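Local atomic coordinates of allantoin racemase (Pseudomonas fluorescens, PDB entry 5LG5), a protein that catalyses the racemisation of allantoin, interconverting its two enantiomers, and probably acts on other 5-monosubstituted hydantoins as its HyuE-family relatives do. Residues M1-N9 and Y64-G75; A109-V120 and R135-V146. All blocks are in the same frame, centred on the assembly; numbering follows the deposited sequence.

Interaction 1. Residues M1-N9 and Y64-G75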
loop_
_atom_site.group_PDB
_atom_site.type_symbol
_atom_site.label_atom_id
_atom_site.label_comp_id
_atom_site.label_asym_id
_atom_site.label_seq_id
_atom_site.Cartn_x
_atom_site.Cartn_y
_atom_site.Cartn_z
ATOM N N MET E 1 -9.883 -31.019 25.235
ATOM C CA MET E 1 -8.661 -30.483 24.660
ATOM C C MET E 1 -7.960 -29.648 25.714
ATOM O O MET E 1 -8.596 -29.144 26.648
ATOM C CB MET E 1 -8.963 -29.649 23.398
ATOM C CG MET E 1 -9.510 -28.239 23.657
ATOM S SD MET E 1 -9.764 -27.282 22.144
ATOM C CE MET E 1 -11.192 -28.105 21.418
ATOM N N ARG E 2 -6.649 -29.504 25.574
ATOM C CA ARG E 2 -5.886 -28.649 26.474
ATOM C C ARG E 2 -5.207 -27.513 25.720
ATOM O O ARG E 2 -4.481 -27.740 24.745
ATOM C CB ARG E 2 -4.844 -29.449 27.267
ATOM C CG ARG E 2 -3.953 -28.550 28.125
ATOM C CD ARG E 2 -2.924 -29.343 28.924
ATOM N NE ARG E 2 -3.554 -30.085 30.013
ATOM C CZ ARG E 2 -3.549 -31.408 30.115
ATOM N NH1 ARG E 2 -2.937 -32.145 29.192
ATOM N NH2 ARG E 2 -4.161 -31.990 31.137
ATOM N N ILE E 3 -5.452 -26.290 26.182
ATOM C CA ILE E 3 -4.852 -25.111 25.578
ATOM C C ILE E 3 -3.970 -24.418 26.594
ATOM O O ILE E 3 -4.434 -24.086 27.691
ATOM C CB ILE E 3 -5.935 -24.114 25.080
ATOM C CG1 ILE E 3 -6.927 -24.819 24.143
ATOM C CG2 ILE E 3 -5.316 -22.925 24.384
ATOM C CD1 ILE E 3 -8.028 -23.903 23.636
ATOM N N LEU E 4 -2.693 -24.246 26.254
ATOM C CA LEU E 4 -1.784 -23.440 27.063
ATOM C C LEU E 4 -2.045 -21.984 26.747
ATOM O O LEU E 4 -2.176 -21.609 25.584
ATOM C CB LEU E 4 -0.305 -23.761 26.805
ATOM C CG LEU E 4 0.373 -25.047 27.300
ATOM C CD1 LEU E 4 -0.602 -26.151 27.643
ATOM C CD2 LEU E 4 1.439 -25.531 26.329
ATOM N N VAL E 5 -2.184 -21.189 27.800
ATOM C CA VAL E 5 -2.330 -19.760 27.686
ATOM C C VAL E 5 -1.128 -19.151 28.383
ATOM O O VAL E 5 -1.029 -19.201 29.604
ATOM C CB VAL E 5 -3.649 -19.318 28.312
ATOM C CG1 VAL E 5 -3.860 -17.822 28.124
ATOM C CG2 VAL E 5 -4.785 -20.103 27.669
ATOM N N VAL E 6 -0.194 -18.614 27.603
ATOM C CA VAL E 6 1.100 -18.227 28.142
ATOM C C VAL E 6 1.230 -16.723 28.276
ATOM O O VAL E 6 1.102 -15.974 27.307
ATOM C CB VAL E 6 2.247 -18.775 27.274
ATOM C CG1 VAL E 6 3.572 -18.595 27.983
ATOM C CG2 VAL E 6 2.014 -20.244 26.982
ATOM N N ASN E 7 1.442 -16.279 29.503
ATOM C CA ASN E 7 1.698 -14.880 29.778
ATOM C C ASN E 7 3.028 -14.535 29.114
ATOM O O ASN E 7 3.919 -15.389 29.029
ATOM C CB ASN E 7 1.771 -14.694 31.290
ATOM C CG ASN E 7 1.791 -13.236 31.722
ATOM O OD1 ASN E 7 1.799 -12.312 30.902
ATOM N ND2 ASN E 7 1.827 -13.030 33.035
ATOM N N VAL E 8 3.184 -13.312 28.623
ATOM C CA VAL E 8 4.457 -12.953 28.008
ATOM C C VAL E 8 5.386 -12.413 29.078
ATOM O O VAL E 8 6.618 -12.402 28.905
ATOM C CB VAL E 8 4.309 -11.912 26.882
ATOM C CG1 VAL E 8 3.685 -12.560 25.632
ATOM C CG2 VAL E 8 3.465 -10.729 27.359
ATOM N N ASN E 9 4.800 -11.980 30.190
ATOM C CA ASN E 9 5.602 -11.470 31.294
ATOM C C ASN E 9 5.694 -12.458 32.450
ATOM O O ASN E 9 5.080 -13.528 32.417
ATOM C CB ASN E 9 5.125 -10.073 31.763
ATOM C CG ASN E 9 3.780 -10.098 32.472
ATOM O OD1 ASN E 9 3.609 -10.789 33.485
ATOM N ND2 ASN E 9 2.838 -9.274 31.994
ATOM N N TYR E 64 7.116 -27.455 28.815
ATOM C CA TYR E 64 5.863 -28.089 29.246
ATOM C C TYR E 64 5.813 -29.548 28.794
ATOM O O TYR E 64 5.827 -29.827 27.586
ATOM C CB TYR E 64 4.640 -27.331 28.735
ATOM C CG TYR E 64 3.338 -27.791 29.346
ATOM C CD1 TYR E 64 2.972 -27.388 30.629
ATOM C CD2 TYR E 64 2.490 -28.648 28.663
ATOM C CE1 TYR E 64 1.777 -27.802 31.195
ATOM C CE2 TYR E 64 1.293 -29.071 29.223
ATOM C CZ TYR E 64 0.948 -28.642 30.491
ATOM O OH TYR E 64 -0.232 -29.052 31.054
ATOM N N ASP E 65 5.702 -30.461 29.757
ATOM C CA ASP E 65 5.800 -31.907 29.501
ATOM C C ASP E 65 4.503 -32.706 29.323
ATOM O O ASP E 65 4.541 -33.879 28.961
ATOM C CB ASP E 65 6.701 -32.567 30.556
ATOM C CG ASP E 65 8.166 -32.235 30.349
ATOM O OD1 ASP E 65 8.925 -32.179 31.345
ATOM O OD2 ASP E 65 8.557 -32.021 29.180
ATOM N N GLN E 66 3.364 -32.095 29.612
ATOM C CA GLN E 66 2.089 -32.767 29.394
ATOM C C GLN E 66 1.490 -32.417 28.027
ATOM O O GLN E 66 1.859 -31.405 27.426
ATOM C CB GLN E 66 1.127 -32.501 30.565
ATOM C CG GLN E 66 1.554 -33.251 31.841
ATOM C CD GLN E 66 1.892 -32.343 33.019
ATOM O OE1 GLN E 66 1.158 -31.400 33.327
ATOM N NE2 GLN E 66 3.003 -32.638 33.693
ATOM N N PRO E 67 0.611 -33.295 27.504
ATOM C CA PRO E 67 0.001 -33.050 26.187
ATOM C C PRO E 67 -0.820 -31.763 26.105
ATOM O O PRO E 67 -1.369 -31.327 27.116
ATOM C CB PRO E 67 -0.911 -34.272 25.983
ATOM C CG PRO E 67 -0.383 -35.333 26.928
ATOM C CD PRO E 67 0.201 -34.589 28.087
ATOM N N PHE E 68 -0.859 -31.148 24.920
ATOM C CA PHE E 68 -1.691 -29.967 24.673
ATOM C C PHE E 68 -2.047 -29.859 23.187
ATOM O O PHE E 68 -1.355 -30.424 22.328
ATOM C CB PHE E 68 -1.039 -28.674 25.200
ATOM C CG PHE E 68 0.353 -28.405 24.665
ATOM C CD1 PHE E 68 0.544 -27.567 23.565
ATOM C CD2 PHE E 68 1.469 -28.964 25.279
ATOM C CE1 PHE E 68 1.836 -27.310 23.070
ATOM C CE2 PHE E 68 2.757 -28.715 24.803
ATOM C CZ PHE E 68 2.945 -27.877 23.694
ATOM N N ASP E 69 -3.149 -29.170 22.892
ATOM C CA ASP E 69 -3.720 -29.187 21.552
ATOM C C ASP E 69 -3.595 -27.865 20.827
ATOM O O ASP E 69 -3.814 -27.801 19.628
ATOM C CB ASP E 69 -5.188 -29.601 21.601
ATOM C CG ASP E 69 -5.385 -30.914 22.307
ATOM O OD1 ASP E 69 -5.249 -31.964 21.644
ATOM O OD2 ASP E 69 -5.636 -30.886 23.540
ATOM N N ALA E 70 -3.268 -26.817 21.575
ATOM C CA ALA E 70 -3.137 -25.485 21.028
ATOM C C ALA E 70 -2.413 -24.639 22.046
ATOM O O ALA E 70 -2.324 -25.008 23.225
ATOM C CB ALA E 70 -4.516 -24.890 20.713
ATOM N N VAL E 71 -1.876 -23.514 21.589
ATOM C CA VAL E 71 -1.185 -22.591 22.469
ATOM C C VAL E 71 -1.637 -21.179 22.176
ATOM O O VAL E 71 -1.740 -20.771 21.008
ATOM C CB VAL E 71 0.359 -22.680 22.318
ATOM C CG1 VAL E 71 1.036 -21.577 23.140
ATOM C CG2 VAL E 71 0.874 -24.064 22.738
ATOM N N ILE E 72 -1.940 -20.437 23.235
ATOM C CA ILE E 72 -2.277 -19.024 23.109
ATOM C C ILE E 72 -1.177 -18.197 23.718
ATOM O O ILE E 72 -0.806 -18.421 24.878
ATOM C CB ILE E 72 -3.586 -18.654 23.818
ATOM C CG1 ILE E 72 -4.792 -19.322 23.154
ATOM C CG2 ILE E 72 -3.768 -17.139 23.808
ATOM C CD1 ILE E 72 -6.090 -19.143 23.965
ATOM N N GLN E 73 -0.641 -17.255 22.946
ATOM C CA GLN E 73 0.320 -16.317 23.490
ATOM C C GLN E 73 -0.416 -15.063 23.946
ATOM O O GLN E 73 -0.972 -14.317 23.132
ATOM C CB GLN E 73 1.431 -15.992 22.487
ATOM C CG GLN E 73 2.391 -14.938 23.012
ATOM C CD GLN E 73 3.712 -14.917 22.282
ATOM O OE1 GLN E 73 4.284 -15.963 21.975
ATOM N NE2 GLN E 73 4.211 -13.724 22.008
ATOM N N ALA E 74 -0.428 -14.858 25.261
ATOM C CA ALA E 74 -1.277 -13.847 25.874
ATOM C C ALA E 74 -0.484 -12.597 26.174
ATOM O O ALA E 74 -0.240 -12.258 27.337
ATOM C CB ALA E 74 -1.916 -14.382 27.148
ATOM N N GLY E 75 -0.048 -11.932 25.121
ATOM C CA GLY E 75 0.574 -10.633 25.263
ATOM C C GLY E 75 0.186 -9.839 24.042
ATOM O O GLY E 75 0.042 -10.403 22.951
HETATM O O HOH W 1 0.489 -10.486 29.724
#
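Leu4 and Phe68 are brought together by their first torsions: CG of Leu4 stands anti to its carbonyl carbon (chi1 -73°), whereas the Phe68 ring is tucked between its own backbone N and carbonyl carbon (chi1 56°). That places Leu4 CD2 squarely over the middle of the Phe68 ring, 3.4 Å from the centroid, in a CH-pi contact. The other methyl serves a second ring: Leu4 CD1 lies over one face of Tyr64, shifted toward the rim, 3.8 Å from CE2. Val71 CG2 closes on CD2 from the neighbouring strand.

Next to this cluster, the extended CB-CG-CD run of Arg2 brings CD to 3.4 Å from Tyr64 OH, and a bend at chi3 then turns the guanidinium so that NH1 donates to Pro67 O at 2.7 Å, with the oxygen in the guanidinium plane, at its edge. NH2 makes a salt bridge to Glu31 on strand 31-35. The Arg2 backbone is gripped as well: its N gives a nearly straight bond (171°) to the anti lone pair of Asp69 OD2, 2.7 Å away, while Asp69 N returns a bond to Arg2 O.

Beyond this pair the strands run parallel, and Leu4 and Val6 each use both N and O to bond with the Ala70-Ala74 edge. Ile3 CG2 rests on Ile72 CG1 at 3.8 Å, on the face where helix 12-25 packs against Val5 and Ala74; helix 47-63 covers Val6 and Gln73. Near the far end, where Val8 still packs on Gly75 CA, a water bridges Asn7 OD1 and Ala74 O, and Asn7 ND2 bonds to Thr15.

With Arg2 N and O both satisfied by Asp69 and its guanidinium fixed by Pro67 O and Glu31, directed polar bonds set the start of the pairing, while the interior relies on backbone bonds and apolar packing.

Interaction 2. Residues A109-V120 and R135-V146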
loop_
_atom_site.group_PDB
_atom_site.type_symbol
_atom_site.label_atom_id
_atom_site.label_comp_id
_atom_site.label_asym_id
_atom_site.label_seq_id
_atom_site.Cartn_x
_atom_site.Cartn_y
_atom_site.Cartn_z
ATOM N N ALA E 109 -14.204 -0.682 11.144
ATOM C CA ALA E 109 -12.857 -0.365 11.602
ATOM C C ALA E 109 -12.750 -0.629 13.099
ATOM O O ALA E 109 -13.740 -0.474 13.831
ATOM C CB ALA E 109 -12.513 1.110 11.276
ATOM N N TYR E 110 -11.567 -1.053 13.554
ATOM C CA TYR E 110 -11.342 -1.287 14.984
ATOM C C TYR E 110 -10.190 -0.414 15.480
ATOM O O TYR E 110 -9.329 -0.007 14.701
ATOM C CB TYR E 110 -11.066 -2.774 15.283
ATOM C CG TYR E 110 -9.713 -3.244 14.782
ATOM C CD1 TYR E 110 -9.577 -3.787 13.516
ATOM C CD2 TYR E 110 -8.573 -3.132 15.569
ATOM C CE1 TYR E 110 -8.354 -4.199 13.042
ATOM C CE2 TYR E 110 -7.336 -3.556 15.102
ATOM C CZ TYR E 110 -7.246 -4.086 13.838
ATOM O OH TYR E 110 -6.037 -4.502 13.361
ATOM N N SER E 111 -10.177 -0.120 16.775
ATOM C CA SER E 111 -9.026 0.541 17.384
ATOM C C SER E 111 -8.517 -0.280 18.546
ATOM O O SER E 111 -9.269 -1.002 19.200
ATOM C CB SER E 111 -9.344 1.978 17.848
ATOM O OG SER E 111 -9.394 2.885 16.759
ATOM N N VAL E 112 -7.221 -0.198 18.778
ATOM C CA VAL E 112 -6.621 -0.880 19.892
ATOM C C VAL E 112 -6.274 0.135 20.962
ATOM O O VAL E 112 -5.685 1.169 20.667
ATOM C CB VAL E 112 -5.346 -1.626 19.442
ATOM C CG1 VAL E 112 -4.723 -2.376 20.618
ATOM C CG2 VAL E 112 -5.673 -2.576 18.279
ATOM N N VAL E 113 -6.650 -0.144 22.199
ATOM C CA VAL E 113 -6.233 0.711 23.295
ATOM C C VAL E 113 -5.200 -0.039 24.097
ATOM O O VAL E 113 -5.486 -1.103 24.641
ATOM C CB VAL E 113 -7.390 1.123 24.221
ATOM C CG1 VAL E 113 -6.838 1.914 25.395
ATOM C CG2 VAL E 113 -8.437 1.931 23.451
ATOM N N THR E 114 -3.986 0.489 24.150
ATOM C CA THR E 114 -2.938 -0.208 24.882
ATOM C C THR E 114 -2.542 0.609 26.103
ATOM O O THR E 114 -3.257 1.543 26.502
ATOM C CB THR E 114 -1.702 -0.544 23.974
ATOM O OG1 THR E 114 -0.769 -1.378 24.679
ATOM C CG2 THR E 114 -1.002 0.716 23.490
ATOM N N THR E 115 -1.403 0.237 26.682
ATOM C CA THR E 115 -0.890 0.815 27.912
ATOM C C THR E 115 -0.040 2.045 27.655
ATOM O O THR E 115 -0.516 3.181 27.735
ATOM C CB THR E 115 -0.025 -0.220 28.630
ATOM O OG1 THR E 115 0.841 -0.850 27.666
ATOM C CG2 THR E 115 -0.913 -1.273 29.280
ATOM N N LEU E 116 1.233 1.806 27.357
ATOM C CA LEU E 116 2.188 2.877 27.137
ATOM C C LEU E 116 2.306 3.291 25.675
ATOM O O LEU E 116 2.147 2.476 24.753
ATOM C CB LEU E 116 3.555 2.471 27.672
ATOM C CG LEU E 116 3.590 2.269 29.196
ATOM C CD1 LEU E 116 5.013 2.006 29.658
ATOM C CD2 LEU E 116 3.001 3.462 29.922
ATOM N N ASP E 117 2.588 4.567 25.473
ATOM C CA ASP E 117 2.787 5.118 24.153
ATOM C C ASP E 117 3.910 4.404 23.409
ATOM O O ASP E 117 3.839 4.182 22.206
ATOM C CB ASP E 117 3.075 6.615 24.258
ATOM C CG ASP E 117 3.477 7.217 22.937
ATOM O OD1 ASP E 117 2.615 7.288 22.026
ATOM O OD2 ASP E 117 4.674 7.578 22.800
ATOM N N ARG E 118 4.937 3.998 24.140
ATOM C CA ARG E 118 6.089 3.382 23.489
ATOM C C ARG E 118 5.801 1.993 22.947
ATOM O O ARG E 118 6.596 1.459 22.169
ATOM C CB ARG E 118 7.285 3.366 24.428
ATOM C CG ARG E 118 7.128 2.426 25.613
ATOM C CD ARG E 118 8.407 2.393 26.445
ATOM N NE ARG E 118 9.486 1.735 25.714
ATOM C CZ ARG E 118 10.777 1.810 26.024
ATOM N NH1 ARG E 118 11.182 2.545 27.051
ATOM N NH2 ARG E 118 11.666 1.158 25.285
ATOM N N THR E 119 4.676 1.411 23.366
ATOM C CA THR E 119 4.287 0.096 22.887
ATOM C C THR E 119 3.439 0.189 21.626
ATOM O O THR E 119 3.291 -0.801 20.918
ATOM C CB THR E 119 3.493 -0.715 23.944
ATOM O OG1 THR E 119 2.176 -0.166 24.083
ATOM C CG2 THR E 119 4.204 -0.678 25.282
ATOM N N VAL E 120 2.922 1.386 21.343
ATOM C CA VAL E 120 2.041 1.610 20.191
ATOM C C VAL E 120 2.678 1.218 18.846
ATOM O O VAL E 120 2.064 0.483 18.058
ATOM C CB VAL E 120 1.518 3.070 20.155
ATOM C CG1 VAL E 120 0.982 3.435 18.759
ATOM C CG2 VAL E 120 0.451 3.265 21.216
ATOM N N ARG E 135 -7.842 -2.533 8.579
ATOM C CA ARG E 135 -9.092 -2.088 9.182
ATOM C C ARG E 135 -8.873 -1.505 10.579
ATOM O O ARG E 135 -9.816 -1.272 11.343
ATOM C CB ARG E 135 -10.112 -3.221 9.175
ATOM C CG ARG E 135 -10.228 -3.850 7.791
ATOM C CD ARG E 135 -11.645 -3.883 7.275
ATOM N NE ARG E 135 -12.619 -4.035 8.356
ATOM C CZ ARG E 135 -13.266 -5.168 8.613
ATOM N NH1 ARG E 135 -13.018 -6.258 7.888
ATOM N NH2 ARG E 135 -14.143 -5.221 9.605
ATOM N N CYS E 136 -7.617 -1.259 10.911
ATOM C CA CYS E 136 -7.325 -0.626 12.187
ATOM C C CYS E 136 -7.436 0.900 12.075
ATOM O O CYS E 136 -6.688 1.537 11.328
ATOM C CB CYS E 136 -5.937 -1.038 12.692
ATOM S SG CYS E 136 -5.548 -0.362 14.317
ATOM N N ALA E 137 -8.382 1.484 12.806
ATOM C CA ALA E 137 -8.542 2.937 12.810
ATOM C C ALA E 137 -7.409 3.640 13.578
ATOM O O ALA E 137 -7.011 4.754 13.232
ATOM C CB ALA E 137 -9.899 3.324 13.381
ATOM N N SER E 138 -6.903 2.985 14.620
ATOM C CA SER E 138 -5.818 3.530 15.425
ATOM C C SER E 138 -5.384 2.553 16.505
ATOM O O SER E 138 -6.126 1.642 16.890
ATOM C CB SER E 138 -6.234 4.857 16.078
ATOM O OG SER E 138 -7.387 4.695 16.886
ATOM N N VAL E 139 -4.162 2.748 16.981
ATOM C CA VAL E 139 -3.703 2.106 18.192
ATOM C C VAL E 139 -3.410 3.215 19.171
ATOM O O VAL E 139 -2.592 4.091 18.889
ATOM C CB VAL E 139 -2.437 1.275 17.936
ATOM C CG1 VAL E 139 -1.910 0.643 19.263
ATOM C CG2 VAL E 139 -2.727 0.227 16.884
ATOM N N ARG E 140 -4.097 3.205 20.304
ATOM C CA ARG E 140 -3.979 4.296 21.263
ATOM C C ARG E 140 -3.506 3.816 22.616
ATOM O O ARG E 140 -3.892 2.739 23.078
ATOM C CB ARG E 140 -5.322 4.995 21.443
ATOM C CG ARG E 140 -5.797 5.735 20.232
ATOM C CD ARG E 140 -7.027 6.534 20.581
ATOM N NE ARG E 140 -7.235 7.592 19.612
ATOM C CZ ARG E 140 -6.983 8.868 19.858
ATOM N NH1 ARG E 140 -6.549 9.233 21.057
ATOM N NH2 ARG E 140 -7.191 9.771 18.911
ATOM N N ALA E 141 -2.707 4.647 23.269
ATOM C CA ALA E 141 -2.189 4.313 24.584
ATOM C C ALA E 141 -2.974 5.037 25.672
ATOM O O ALA E 141 -3.205 6.233 25.587
ATOM C CB ALA E 141 -0.705 4.670 24.673
ATOM N N SER E 142 -3.355 4.306 26.707
ATOM C CA SER E 142 -4.037 4.914 27.838
ATOM C C SER E 142 -3.064 5.784 28.637
ATOM O O SER E 142 -3.478 6.729 29.302
ATOM C CB SER E 142 -4.661 3.828 28.713
ATOM O OG SER E 142 -3.656 3.021 29.284
ATOM N N GLY E 143 -1.777 5.439 28.602
ATOM C CA GLY E 143 -0.763 6.192 29.324
ATOM C C GLY E 143 -0.473 5.593 30.691
ATOM O O GLY E 143 0.246 6.175 31.509
ATOM N N MET E 144 -1.026 4.414 30.932
ATOM C CA MET E 144 -0.826 3.724 32.197
ATOM C C MET E 144 -0.020 2.461 31.956
ATOM O O MET E 144 -0.302 1.720 31.012
ATOM C CB MET E 144 -2.168 3.328 32.816
ATOM C CG MET E 144 -3.254 4.374 32.699
ATOM S SD MET E 144 -3.801 4.949 34.309
ATOM C CE MET E 144 -2.383 5.911 34.812
ATOM N N ALA E 145 0.984 2.212 32.792
ATOM C CA ALA E 145 1.786 0.998 32.663
ATOM C C ALA E 145 0.945 -0.239 32.950
ATOM O O ALA E 145 -0.091 -0.151 33.621
ATOM C CB ALA E 145 3.005 1.044 33.575
ATOM N N VAL E 146 1.397 -1.387 32.437
ATOM C CA VAL E 146 0.691 -2.653 32.613
ATOM C C VAL E 146 0.346 -2.946 34.078
ATOM O O VAL E 146 -0.795 -3.288 34.395
ATOM C CB VAL E 146 1.509 -3.837 32.043
ATOM C CG1 VAL E 146 0.810 -5.150 32.325
ATOM C CG2 VAL E 146 1.733 -3.666 30.534
#
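At the start of this strand pair the Tyr110 ring packs on Cys136. The tyrosine CG sits between its backbone N and carbonyl carbon (chi1 71°), which turns the ring back over strand 136-141: Cys136 CA lies above one face, toward the rim, and Cys136 CB comes to 3.5 Å from Tyr110 CZ. Tyr110 OH bonds to Leu132 O, which fixes the hydroxyl end of the ring.

Tyr110, Val112 and Thr114 each use N and O in the backbone ladder, reaching from Arg135 O to Ser142 N. Val139 CG1 meets Val120 CG2 at 4.0 Å, the two side chains alongside each other but pointing opposite ways, and Ala141 CB is pressed against Thr115 O and Asp117 N. On the other face of the sheet, Ser111 OG donates to Ser138 OG at 2.7 Å; Ser138 OG also bonds to Asp171, which forms a salt bridge with Arg140.

The far end is tight too: Ser142 uses both N and OG on Thr114 O, Gly143 N lies 2.7 Å from Thr115 O, and buried Thr115 sets CG2 3.8 Å from Val146 CG2. Leu116 CD2 rests on the Met144-Ala145 peptide, 3.7 Å from Ala145 N. The loose side is exposed Gly143, Met144, whose side chain points away, and partly exposed Ala137. A second subunit adjoins the far end, where its Arg223 pairs with Asp117 and its Arg229 packs on Leu116 and Ala145.

Helix 120-129 links the two parallel strands and lays Ile123 against Thr114 and Val139, the layout of a beta-alpha-beta crossover, here at one edge of a four-stranded parallel sheet.

Interactions 1 and 2 each join two parallel strands, but in different sheets; the chain's centre falls between them, and their own centres are 25 Å apart. Interaction 1 pairs the two inner strands of its sheet; interaction 2 pairs an inner strand with one of the two edge strands. The ends following the strands converge: the nearest atoms, about 5 Å apart and too far for contact, belong to Asn9 and Val146. Tyr76, directly after segment 64-75, packs on Val112 of interaction 2. In Asp/Glu racemase relatives the substrate lies between two such lobes, near the C-terminal ends of their strands, so both contacts probably help frame the active-site cleft.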